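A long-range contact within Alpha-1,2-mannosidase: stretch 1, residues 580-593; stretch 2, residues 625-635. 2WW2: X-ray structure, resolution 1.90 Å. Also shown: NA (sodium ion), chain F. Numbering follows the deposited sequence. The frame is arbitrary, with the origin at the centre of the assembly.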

ATOM      1  N   TYR A 580      -0.763   1.996 -12.234  1.00 32.07           N
ATOM      2  CA  TYR A 580      -1.475   1.913 -13.516  1.00 30.27           C
ATOM      3  C   TYR A 580      -2.649   0.945 -13.405  1.00 28.45           C
ATOM      4  O   TYR A 580      -2.453  -0.250 -13.199  1.00 28.88           O
ATOM      5  CB  TYR A 580      -0.547   1.499 -14.665  1.00 30.40           C
ATOM      6  CG  TYR A 580      -1.292   1.293 -15.973  1.00 30.26           C
ATOM      7  CD1 TYR A 580      -2.198   2.249 -16.440  1.00 30.98           C
ATOM      8  CD2 TYR A 580      -1.096   0.140 -16.735  1.00 29.44           C
ATOM      9  CE1 TYR A 580      -2.896   2.063 -17.650  1.00 30.41           C
ATOM     10  CE2 TYR A 580      -1.780  -0.055 -17.928  1.00 29.11           C
ATOM     11  CZ  TYR A 580      -2.677   0.904 -18.381  1.00 29.36           C
ATOM     12  OH  TYR A 580      -3.355   0.699 -19.558  1.00 26.99           O
ATOM     13  N   ALA A 581      -3.869   1.454 -13.524  1.00 25.74           N
ATOM     14  CA  ALA A 581      -5.029   0.587 -13.377  1.00 23.55           C
ATOM     15  C   ALA A 581      -5.466   0.091 -14.747  1.00 21.81           C
ATOM     16  O   ALA A 581      -6.472   0.540 -15.289  1.00 20.76           O
ATOM     17  CB  ALA A 581      -6.169   1.327 -12.679  1.00 23.86           C
ATOM     18  N   HIS A 582      -4.696  -0.826 -15.314  1.00 20.26           N
ATOM     19  CA  HIS A 582      -5.006  -1.311 -16.654  1.00 18.81           C
ATOM     20  C   HIS A 582      -6.440  -1.856 -16.701  1.00 18.19           C
ATOM     21  O   HIS A 582      -6.822  -2.716 -15.915  1.00 17.82           O
ATOM     22  CB  HIS A 582      -4.008  -2.375 -17.116  1.00 18.23           C
ATOM     23  CG  HIS A 582      -4.243  -2.825 -18.527  1.00 16.97           C
ATOM     24  ND1 HIS A 582      -4.119  -1.970 -19.604  1.00 13.57           N
ATOM     25  CD2 HIS A 582      -4.621  -4.025 -19.039  1.00 15.05           C
ATOM     26  CE1 HIS A 582      -4.392  -2.625 -20.719  1.00 15.48           C
ATOM     27  NE2 HIS A 582      -4.698  -3.876 -20.404  1.00 14.41           N
ATOM     28  N   GLY A 583      -7.233  -1.335 -17.620  1.00 18.14           N
ATOM     29  CA  GLY A 583      -8.628  -1.725 -17.714  1.00 17.78           C
ATOM     30  C   GLY A 583      -9.549  -0.619 -17.237  1.00 17.92           C
ATOM     31  O   GLY A 583     -10.705  -0.546 -17.661  1.00 18.04           O
ATOM     32  N   ASN A 584      -9.053   0.235 -16.349  1.00 16.60           N
ATOM     33  CA  ASN A 584      -9.876   1.329 -15.864  1.00 16.68           C
ATOM     34  C   ASN A 584     -10.193   2.255 -17.037  1.00 16.13           C
ATOM     35  O   ASN A 584      -9.293   2.755 -17.721  1.00 16.29           O
ATOM     36  CB  ASN A 584      -9.213   2.050 -14.691  1.00 16.97           C
ATOM     37  CG  ASN A 584     -10.159   3.030 -13.987  1.00 19.48           C
ATOM     38  OD1 ASN A 584     -10.556   2.831 -12.828  1.00 22.21           O
ATOM     39  ND2 ASN A 584     -10.502   4.098 -14.680  1.00 22.69           N
ATOM     40  N   GLN A 585     -11.481   2.442 -17.289  1.00 15.38           N
ATOM     41  CA  GLN A 585     -11.946   3.030 -18.550  1.00 14.96           C
ATOM     42  C   GLN A 585     -11.296   4.368 -18.940  1.00 14.00           C
ATOM     43  O   GLN A 585     -10.776   4.498 -20.051  1.00 14.09           O
ATOM     44  CB  GLN A 585     -13.487   3.109 -18.566  1.00 15.25           C
ATOM     45  CG  GLN A 585     -14.194   1.754 -18.820  1.00 17.55           C
ATOM     46  CD  GLN A 585     -14.214   0.832 -17.591  1.00 20.03           C
ATOM     47  OE1 GLN A 585     -13.778   1.203 -16.505  1.00 21.45           O
ATOM     48  NE2 GLN A 585     -14.731  -0.367 -17.770  1.00 23.22           N
ATOM     49  N   PRO A 586     -11.332   5.374 -18.047  1.00 13.30           N
ATOM     50  CA  PRO A 586     -10.780   6.661 -18.449  1.00 13.45           C
ATOM     51  C   PRO A 586      -9.268   6.667 -18.713  1.00 13.43           C
ATOM     52  O   PRO A 586      -8.764   7.667 -19.212  1.00 13.70           O
ATOM     53  CB  PRO A 586     -11.121   7.580 -17.264  1.00 13.44           C
ATOM     54  CG  PRO A 586     -11.300   6.636 -16.102  1.00 13.28           C
ATOM     55  CD  PRO A 586     -11.964   5.445 -16.714  1.00 13.23           C
ATOM     56  N   VAL A 587      -8.544   5.604 -18.359  1.00 12.96           N
ATOM     57  CA  VAL A 587      -7.122   5.545 -18.724  1.00 13.24           C
ATOM     58  C   VAL A 587      -6.782   4.444 -19.735  1.00 13.08           C
ATOM     59  O   VAL A 587      -5.609   4.218 -19.997  1.00 13.90           O
ATOM     60  CB  VAL A 587      -6.170   5.455 -17.500  1.00 13.37           C
ATOM     61  CG1 VAL A 587      -6.231   6.739 -16.689  1.00 13.89           C
ATOM     62  CG2 VAL A 587      -6.492   4.239 -16.653  1.00 14.01           C
ATOM     63  N   GLN A 588      -7.780   3.788 -20.327  1.00 13.03           N
ATOM     64  CA  GLN A 588      -7.499   2.759 -21.354  1.00 14.40           C
ATOM     65  C   GLN A 588      -6.634   3.296 -22.514  1.00 13.70           C
ATOM     66  O   GLN A 588      -5.818   2.578 -23.073  1.00 14.06           O
ATOM     67  CB  GLN A 588      -8.800   2.176 -21.921  1.00 14.70           C
ATOM     68  CG  GLN A 588      -9.482   1.191 -20.976  1.00 17.59           C
ATOM     69  CD  GLN A 588     -10.838   0.704 -21.492  1.00 18.59           C
ATOM     70  OE1 GLN A 588     -11.232   0.998 -22.630  1.00 18.68           O
ATOM     71  NE2 GLN A 588     -11.547  -0.053 -20.660  1.00 17.25           N
ATOM     72  N   HIS A 589      -6.833   4.557 -22.869  1.00 13.15           N
ATOM     73  CA  HIS A 589      -6.099   5.185 -23.976  1.00 12.82           C
ATOM     74  C   HIS A 589      -4.758   5.779 -23.546  1.00 12.44           C
ATOM     75  O   HIS A 589      -3.967   6.194 -24.386  1.00 12.14           O
ATOM     76  CB  HIS A 589      -6.937   6.320 -24.550  1.00 12.68           C
ATOM     77  CG  HIS A 589      -7.005   7.512 -23.647  1.00 13.21           C
ATOM     78  ND1 HIS A 589      -7.715   7.512 -22.466  1.00 16.38           N
ATOM     79  CD2 HIS A 589      -6.414   8.727 -23.729  1.00 13.04           C
ATOM     80  CE1 HIS A 589      -7.574   8.683 -21.865  1.00 14.49           C
ATOM     81  NE2 HIS A 589      -6.786   9.436 -22.610  1.00 14.80           N
ATOM     82  N   ALA A 590      -4.491   5.828 -22.241  1.00 11.93           N
ATOM     83  CA  ALA A 590      -3.428   6.721 -21.749  1.00 11.44           C
ATOM     84  C   ALA A 590      -2.018   6.354 -22.218  1.00 10.95           C
ATOM     85  O   ALA A 590      -1.190   7.235 -22.453  1.00  9.91           O
ATOM     86  CB  ALA A 590      -3.485   6.848 -20.223  1.00 10.89           C
ATOM     87  N   ILE A 591      -1.730   5.065 -22.360  1.00 10.79           N
ATOM     88  CA  ILE A 591      -0.406   4.681 -22.849  1.00 11.66           C
ATOM     89  C   ILE A 591      -0.090   5.289 -24.215  1.00 11.34           C
ATOM     90  O   ILE A 591       1.076   5.537 -24.534  1.00 11.93           O
ATOM     91  CB  ILE A 591      -0.224   3.155 -22.924  1.00 12.04           C
ATOM     92  CG1 ILE A 591      -0.027   2.611 -21.522  1.00 14.23           C
ATOM     93  CG2 ILE A 591       1.023   2.823 -23.734  1.00 14.30           C
ATOM     94  CD1 ILE A 591       0.240   1.089 -21.480  1.00 15.02           C
ATOM     95  N   TYR A 592      -1.127   5.566 -25.005  1.00 10.52           N
ATOM     96  CA  TYR A 592      -0.918   6.100 -26.351  1.00 10.03           C
ATOM     97  C   TYR A 592      -0.686   7.601 -26.344  1.00 10.31           C
ATOM     98  O   TYR A 592      -0.384   8.172 -27.393  1.00 10.64           O
ATOM     99  CB  TYR A 592      -2.102   5.772 -27.273  1.00  9.11           C
ATOM    100  CG  TYR A 592      -2.139   4.307 -27.678  1.00  8.92           C
ATOM    101  CD1 TYR A 592      -1.424   3.858 -28.792  1.00  8.27           C
ATOM    102  CD2 TYR A 592      -2.853   3.377 -26.932  1.00  9.63           C
ATOM    103  CE1 TYR A 592      -1.429   2.520 -29.164  1.00  8.66           C
ATOM    104  CE2 TYR A 592      -2.859   2.020 -27.285  1.00  8.36           C
ATOM    105  CZ  TYR A 592      -2.133   1.608 -28.404  1.00  9.87           C
ATOM    106  OH  TYR A 592      -2.141   0.277 -28.781  1.00  9.47           O
ATOM    107  N   LEU A 593      -0.825   8.246 -25.189  1.00 10.06           N
ATOM    108  CA  LEU A 593      -0.743   9.718 -25.151  1.00 10.86           C
ATOM    109  C   LEU A 593       0.671  10.231 -25.447  1.00 11.12           C
ATOM    110  O   LEU A 593       0.842  11.362 -25.879  1.00 11.40           O
ATOM    111  CB  LEU A 593      -1.281  10.275 -23.826  1.00 10.93           C
ATOM    112  CG  LEU A 593      -2.803  10.170 -23.643  1.00 12.22           C
ATOM    113  CD1 LEU A 593      -3.233  10.559 -22.210  1.00 11.92           C
ATOM    114  CD2 LEU A 593      -3.508  11.041 -24.646  1.00 12.39           C
ATOM    115  N   ASP A 625      -5.761  -6.343 -12.027  1.00 16.53           N
ATOM    116  CA  ASP A 625      -6.762  -6.326 -10.956  1.00 17.61           C
ATOM    117  C   ASP A 625      -8.013  -5.561 -11.398  1.00 17.67           C
ATOM    118  O   ASP A 625      -9.127  -5.846 -10.959  1.00 17.39           O
ATOM    119  CB  ASP A 625      -6.195  -5.638  -9.713  1.00 17.80           C
ATOM    120  CG  ASP A 625      -5.246  -6.531  -8.936  1.00 20.33           C
ATOM    121  OD1 ASP A 625      -5.271  -7.780  -9.129  1.00 20.35           O
ATOM    122  OD2 ASP A 625      -4.475  -5.971  -8.128  1.00 22.49           O
ATOM    123  N   GLU A 626      -7.817  -4.598 -12.281  1.00 17.55           N
ATOM    124  CA  GLU A 626      -8.919  -3.776 -12.740  1.00 19.02           C
ATOM    125  C   GLU A 626      -9.458  -4.227 -14.076  1.00 18.06           C
ATOM    126  O   GLU A 626     -10.323  -3.577 -14.651  1.00 18.14           O
ATOM    127  CB  GLU A 626      -8.407  -2.376 -12.941  1.00 20.21           C
ATOM    128  CG  GLU A 626      -9.405  -1.356 -12.710  1.00 25.39           C
ATOM    129  CD  GLU A 626      -9.170  -0.740 -11.389  1.00 30.61           C
ATOM    130  OE1 GLU A 626      -8.752  -1.498 -10.485  1.00 32.71           O
ATOM    131  OE2 GLU A 626      -9.368   0.487 -11.275  1.00 31.43           O
ATOM    132  N   ASP A 627      -8.923  -5.319 -14.598  1.00 16.91           N
ATOM    133  CA  ASP A 627      -9.331  -5.796 -15.916  1.00 16.64           C
ATOM    134  C   ASP A 627     -10.225  -7.008 -15.758  1.00 16.29           C
ATOM    135  O   ASP A 627      -9.779  -8.086 -15.335  1.00 15.35           O
ATOM    136  CB  ASP A 627      -8.115  -6.146 -16.766  1.00 16.71           C
ATOM    137  CG  ASP A 627      -8.477  -6.431 -18.228  1.00 18.13           C
ATOM    138  OD1 ASP A 627      -9.691  -6.512 -18.568  1.00 18.21           O
ATOM    139  OD2 ASP A 627      -7.534  -6.584 -19.035  1.00 17.80           O
ATOM    140  N   ASN A 628     -11.498  -6.812 -16.074  1.00 15.50           N
ATOM    141  CA  ASN A 628     -12.482  -7.872 -15.954  1.00 15.90           C
ATOM    142  C   ASN A 628     -12.951  -8.356 -17.324  1.00 16.34           C
ATOM    143  O   ASN A 628     -14.080  -8.823 -17.476  1.00 15.98           O
ATOM    144  CB  ASN A 628     -13.651  -7.365 -15.116  1.00 15.95           C
ATOM    145  CG  ASN A 628     -13.192  -6.898 -13.743  1.00 17.28           C
ATOM    146  OD1 ASN A 628     -13.300  -5.701 -13.387  1.00 17.80           O
ATOM    147  ND2 ASN A 628     -12.605  -7.821 -12.991  1.00 12.90           N
ATOM    148  N   GLY A 629     -12.069  -8.241 -18.318  1.00 15.51           N
ATOM    149  CA  GLY A 629     -12.392  -8.725 -19.656  1.00 15.70           C
ATOM    150  C   GLY A 629     -12.672  -7.600 -20.632  1.00 15.40           C
ATOM    151  O   GLY A 629     -12.645  -7.822 -21.843  1.00 15.63           O
ATOM    152  N   GLN A 630     -12.898  -6.387 -20.109  1.00 15.44           N
ATOM    153  CA  GLN A 630     -13.304  -5.246 -20.943  1.00 15.15           C
ATOM    154  C   GLN A 630     -12.211  -4.753 -21.890  1.00 14.91           C
ATOM    155  O   GLN A 630     -12.483  -3.968 -22.790  1.00 15.06           O
ATOM    156  CB  GLN A 630     -13.866  -4.081 -20.106  1.00 15.31           C
ATOM    157  CG  GLN A 630     -12.862  -3.268 -19.282  1.00 15.66           C
ATOM    158  CD  GLN A 630     -12.586  -3.873 -17.908  1.00 17.34           C
ATOM    159  OE1 GLN A 630     -12.936  -5.033 -17.639  1.00 16.77           O
ATOM    160  NE2 GLN A 630     -11.946  -3.093 -17.032  1.00 16.00           N
ATOM    161  N   THR A 631     -10.988  -5.239 -21.710  1.00 13.81           N
ATOM    162  CA  THR A 631      -9.894  -4.825 -22.560  1.00 13.23           C
ATOM    163  C   THR A 631      -9.703  -5.755 -23.779  1.00 12.37           C
ATOM    164  O   THR A 631      -8.693  -5.673 -24.444  1.00 11.99           O
ATOM    165  CB  THR A 631      -8.577  -4.758 -21.783  1.00 13.58           C
ATOM    166  OG1 THR A 631      -8.193  -6.087 -21.412  1.00 13.26           O
ATOM    167  CG2 THR A 631      -8.730  -3.883 -20.523  1.00 14.37           C
ATOM    168  N   SER A 632     -10.669  -6.619 -24.077  1.00 12.13           N
ATOM    169  CA  SER A 632     -10.527  -7.535 -25.231  1.00 11.90           C
ATOM    170  C   SER A 632     -10.204  -6.799 -26.555  1.00 10.73           C
ATOM    171  O   SER A 632      -9.258  -7.141 -27.244  1.00  9.63           O
ATOM    172  CB  SER A 632     -11.769  -8.431 -25.380  1.00 12.72           C
ATOM    173  OG  SER A 632     -12.917  -7.670 -25.785  1.00 17.63           O
ATOM    174  N   ALA A 633     -10.960  -5.760 -26.886  1.00 10.16           N
ATOM    175  CA  ALA A 633     -10.714  -5.012 -28.123  1.00  9.85           C
ATOM    176  C   ALA A 633      -9.434  -4.177 -28.026  1.00  9.10           C
ATOM    177  O   ALA A 633      -8.722  -3.965 -29.028  1.00  8.78           O
ATOM    178  CB  ALA A 633     -11.913  -4.108 -28.428  1.00  9.24           C
ATOM    179  N   TRP A 634      -9.145  -3.711 -26.814  1.00  8.90           N
ATOM    180  CA  TRP A 634      -7.912  -2.984 -26.551  1.00  9.08           C
ATOM    181  C   TRP A 634      -6.722  -3.883 -26.922  1.00  9.07           C
ATOM    182  O   TRP A 634      -5.756  -3.455 -27.566  1.00  8.63           O
ATOM    183  CB  TRP A 634      -7.844  -2.585 -25.070  1.00  9.57           C
ATOM    184  CG  TRP A 634      -6.657  -1.735 -24.712  1.00 10.06           C
ATOM    185  CD1 TRP A 634      -6.636  -0.372 -24.583  1.00 12.52           C
ATOM    186  CD2 TRP A 634      -5.324  -2.185 -24.433  1.00 10.08           C
ATOM    187  NE1 TRP A 634      -5.371   0.050 -24.241  1.00 13.11           N
ATOM    188  CE2 TRP A 634      -4.551  -1.043 -24.137  1.00 11.38           C
ATOM    189  CE3 TRP A 634      -4.714  -3.446 -24.381  1.00  9.39           C
ATOM    190  CZ2 TRP A 634      -3.193  -1.121 -23.809  1.00 12.57           C
ATOM    191  CZ3 TRP A 634      -3.365  -3.515 -24.073  1.00 10.93           C
ATOM    192  CH2 TRP A 634      -2.623  -2.368 -23.783  1.00  9.87           C
ATOM    193  N   TYR A 635      -6.812  -5.146 -26.548  1.00  8.66           N
ATOM    194  CA  TYR A 635      -5.704  -6.063 -26.845  1.00  8.60           C
ATOM    195  C   TYR A 635      -5.608  -6.325 -28.352  1.00  8.69           C
ATOM    196  O   TYR A 635      -4.512  -6.351 -28.919  1.00  8.68           O
ATOM    197  CB  TYR A 635      -5.871  -7.368 -26.075  1.00  8.40           C
ATOM    198  CG  TYR A 635      -4.703  -8.338 -26.245  1.00  8.68           C
ATOM    199  CD1 TYR A 635      -3.664  -8.392 -25.303  1.00  8.05           C
ATOM    200  CD2 TYR A 635      -4.637  -9.183 -27.336  1.00  7.70           C
ATOM    201  CE1 TYR A 635      -2.590  -9.273 -25.457  1.00  8.31           C
ATOM    202  CE2 TYR A 635      -3.551 -10.070 -27.498  1.00  8.72           C
ATOM    203  CZ  TYR A 635      -2.549 -10.101 -26.560  1.00  8.89           C
ATOM    204  OH  TYR A 635      -1.512 -10.978 -26.703  1.00  7.25           O
TER
HETATM  205 NA    NA F 800      -8.511  -9.249 -13.745  1.00 13.47          NA
HETATM  206  O   HOH W   1      -5.666  -3.600 -13.701  1.00 19.64           O
HETATM  207  O   HOH W   2      -9.998  -8.181 -12.027  1.00 15.76           O
HETATM  208  O   HOH W   3      -6.954 -10.256 -12.211  1.00 12.17           O

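Loops that lack regular pairing are often held together by side chains that reach for backbone carbonyls, and the two stretches of this mannosidase illustrate the principle. Neither presents a strand to the other; the CA atoms come nearest at Gly583 and Asp627, 4.5 Å apart. Gly583 sits in the type II turn from Ala581 to Asn584, at backbone angles that call for glycine, and a CB there would clash with Glu626 O.

The CA-to-CB bond of Gln630 points toward the first stretch, and its folded p, m conformation brings the amide back over its own loop. Its NE2 donates to Gly583 O (2.9 Å) and also to Glu626 O (2.9 Å), so one amide group ties the turn to the opposing loop. Gly583 O accepts a second bond, from Gln588 NE2 at 3.2 Å.

Trp634, chi1 t, extends from the first turn of its helix so that NE1 donates to Gln588 O at 2.8 Å, the carbonyl lying at the indole edge. The face of the Trp634 indole receives the edge of the His582 ring, with His582 CE1 3.5 Å from Trp634 CH2 and the planes at 73°. His582, also t, is steadied by a hydrogen bond between its ND1 and Tyr580 OH (2.8 Å). Water 1 bridges His582 O and Glu626 N.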